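Side-chain contact in TTHB210-like domain-containing protein (Thermus thermophilus, PDB 3VG8), which is of unknown function, forms a homodecamer and is controlled by a sigma-E/anti-sigma-E regulatory system: residues Val49-Lys52 / Lys53-Ser57. The protein carries 1 engineered substitution. Residues are numbered along the deposited sequence; the frame is centred on the assembly and turned at random.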
ATOM      1  N   VAL F  49      -9.837  21.348 -33.456  1.00 34.02           N
ATOM      2  CA  VAL F  49      -9.316  22.626 -33.937  1.00 28.52           C
ATOM      3  C   VAL F  49      -7.893  22.530 -34.466  1.00 29.95           C
ATOM      4  O   VAL F  49      -7.014  21.938 -33.829  1.00 30.12           O
ATOM      5  CB  VAL F  49      -9.358  23.750 -32.845  1.00 31.55           C
ATOM      6  CG1 VAL F  49     -10.796  23.981 -32.398  1.00 44.32           C
ATOM      7  CG2 VAL F  49      -8.481  23.394 -31.672  1.00 33.23           C
ATOM      8  N   PRO F  50      -7.640  23.123 -35.646  1.00 26.51           N
ATOM      9  CA  PRO F  50      -6.287  23.075 -36.213  1.00 29.58           C
ATOM     10  C   PRO F  50      -5.421  24.050 -35.435  1.00 27.97           C
ATOM     11  O   PRO F  50      -5.862  25.159 -35.115  1.00 29.67           O
ATOM     12  CB  PRO F  50      -6.479  23.537 -37.669  1.00 26.76           C
ATOM     13  CG  PRO F  50      -7.991  23.476 -37.902  1.00 28.41           C
ATOM     14  CD  PRO F  50      -8.563  23.828 -36.548  1.00 26.46           C
ATOM     15  N   LEU F  51      -4.212  23.625 -35.110  1.00 28.33           N
ATOM     16  CA  LEU F  51      -3.274  24.450 -34.370  1.00 27.66           C
ATOM     17  C   LEU F  51      -3.005  25.754 -35.128  1.00 34.92           C
ATOM     18  O   LEU F  51      -2.923  26.841 -34.534  1.00 30.29           O
ATOM     19  CB  LEU F  51      -1.955  23.684 -34.174  1.00 28.83           C
ATOM     20  CG  LEU F  51      -0.816  24.416 -33.442  1.00 34.85           C
ATOM     21  CD1 LEU F  51      -1.267  24.858 -32.066  1.00 32.71           C
ATOM     22  CD2 LEU F  51       0.387  23.500 -33.337  1.00 40.09           C
ATOM     23  N   LYS F  52      -2.881  25.653 -36.447  1.00 32.54           N
ATOM     24  CA  LYS F  52      -2.612  26.840 -37.248  1.00 31.47           C
ATOM     25  C   LYS F  52      -3.652  27.936 -37.042  1.00 32.01           C
ATOM     26  O   LYS F  52      -3.296  29.113 -37.019  1.00 35.35           O
ATOM     27  CB  LYS F  52      -2.530  26.499 -38.738  1.00 29.41           C
ATOM     28  CG  LYS F  52      -2.084  27.710 -39.578  1.00 37.72           C
ATOM     29  CD  LYS F  52      -1.884  27.372 -41.039  1.00 35.01           C
ATOM     30  CE  LYS F  52      -3.214  27.147 -41.731  1.00 47.60           C
ATOM     31  NZ  LYS F  52      -3.033  26.718 -43.145  1.00 61.00           N
ATOM     32  N   LYS F  53      -4.924  27.558 -36.913  1.00 29.39           N
ATOM     33  CA  LYS F  53      -5.985  28.538 -36.704  1.00 32.28           C
ATOM     34  C   LYS F  53      -5.771  29.249 -35.364  1.00 37.13           C
ATOM     35  O   LYS F  53      -6.073  30.441 -35.235  1.00 32.55           O
ATOM     36  CB  LYS F  53      -7.375  27.883 -36.697  1.00 31.83           C
ATOM     37  CG  LYS F  53      -7.771  27.120 -37.964  1.00 42.12           C
ATOM     38  CD  LYS F  53      -7.697  27.972 -39.220  1.00 41.79           C
ATOM     39  CE  LYS F  53      -8.744  29.079 -39.246  1.00 49.60           C
ATOM     40  NZ  LYS F  53     -10.114  28.549 -39.443  1.00 56.14           N
ATOM     41  N   LEU F  54      -5.252  28.520 -34.371  1.00 31.96           N
ATOM     42  CA  LEU F  54      -5.002  29.110 -33.057  1.00 29.51           C
ATOM     43  C   LEU F  54      -3.837  30.098 -33.171  1.00 24.34           C
ATOM     44  O   LEU F  54      -3.840  31.162 -32.552  1.00 27.02           O
ATOM     45  CB  LEU F  54      -4.668  28.021 -32.018  1.00 20.89           C
ATOM     46  CG  LEU F  54      -5.719  26.934 -31.797  1.00 23.66           C
ATOM     47  CD1 LEU F  54      -5.276  26.002 -30.647  1.00 21.14           C
ATOM     48  CD2 LEU F  54      -7.058  27.592 -31.467  1.00 23.23           C
ATOM     49  N   ASN F  55      -2.830  29.744 -33.956  1.00 19.79           N
ATOM     50  CA  ASN F  55      -1.700  30.641 -34.129  1.00 25.79           C
ATOM     51  C   ASN F  55      -2.056  31.891 -34.955  1.00 31.83           C
ATOM     52  O   ASN F  55      -1.397  32.924 -34.838  1.00 32.15           O
ATOM     53  CB  ASN F  55      -0.523  29.888 -34.751  1.00 25.98           C
ATOM     54  CG  ASN F  55       0.054  28.854 -33.810  1.00 33.55           C
ATOM     55  OD1 ASN F  55       0.126  29.072 -32.594  1.00 36.09           O
ATOM     56  ND2 ASN F  55       0.492  27.733 -34.363  1.00 39.50           N
ATOM     57  N   GLU F  56      -3.093  31.797 -35.785  1.00 25.59           N
ATOM     58  CA  GLU F  56      -3.525  32.928 -36.596  1.00 28.34           C
ATOM     59  C   GLU F  56      -4.642  33.700 -35.887  1.00 31.47           C
ATOM     60  O   GLU F  56      -5.298  34.562 -36.477  1.00 28.74           O
ATOM     61  CB  GLU F  56      -3.997  32.437 -37.974  1.00 28.44           C
ATOM     62  CG  GLU F  56      -2.888  31.717 -38.748  1.00 28.54           C
ATOM     63  CD  GLU F  56      -3.295  31.309 -40.155  1.00 23.93           C
ATOM     64  OE1 GLU F  56      -4.501  31.246 -40.445  1.00 32.03           O
ATOM     65  OE2 GLU F  56      -2.392  31.037 -40.967  1.00 30.51           O
ATOM     66  N   SER F  57      -4.873  33.343 -34.622  1.00 29.75           N
ATOM     67  CA  SER F  57      -5.871  33.995 -33.777  1.00 27.40           C
ATOM     68  C   SER F  57      -7.315  33.950 -34.234  1.00 25.47           C
ATOM     69  O   SER F  57      -8.074  34.885 -33.993  1.00 32.91           O
ATOM     70  CB  SER F  57      -5.464  35.459 -33.517  1.00 24.12           C
ATOM     71  OG  SER F  57      -4.182  35.514 -32.916  1.00 24.97           O
TER
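Pro50 and Lys53 meet where strand 42-50 runs directly into the short helix 51-55. Pro50 is the N-cap residue, and its carbonyl oxygen accepts two weak bonds, from Lys53 N and Leu54 N. The next bond, from Asn55 N to Leu51 O, is straighter and spans 3.0 Å. Glu56 N donates to Lys52 O over the same distance. The side chains of Pro50 and Lys53 lie alongside each other, with Lys53 CG 3.7 Å from Pro50 CG. Lys53 CG stands beside its own backbone N (chi1 -59°), which brings it against the proline ring. The lysine chain then bends at each later torsion. Tyr60 touches both residues.

The helix ends in a Schellman motif: His58 N bonds to Lys53 O and Ser57 N to Leu54 O, with Ser57 at positive phi. On the apolar side, Leu54 CD1 approaches Val49 CG2 at 4.3 Å and Leu51 CD1 at 4.4 Å. Leu54 also packs on Leu54 of the second subunit, another copy of the protein, so this turn takes part in a subunit interface. Leu51 CG lies 3.7 Å from Asn55 ND2, and Asn55 OD1 hydrogen-bonds to ND2 of Asn55 of the second subunit. Lys52 and Glu56 cross at an angle one turn apart. Glu56 OE2 lies against the lysine methylenes, 3.6 Å from Lys52 CG, while Lys52 NZ remains 4.9 Å from Glu56 OE2. Their opposite charges may still attract, without direct contact.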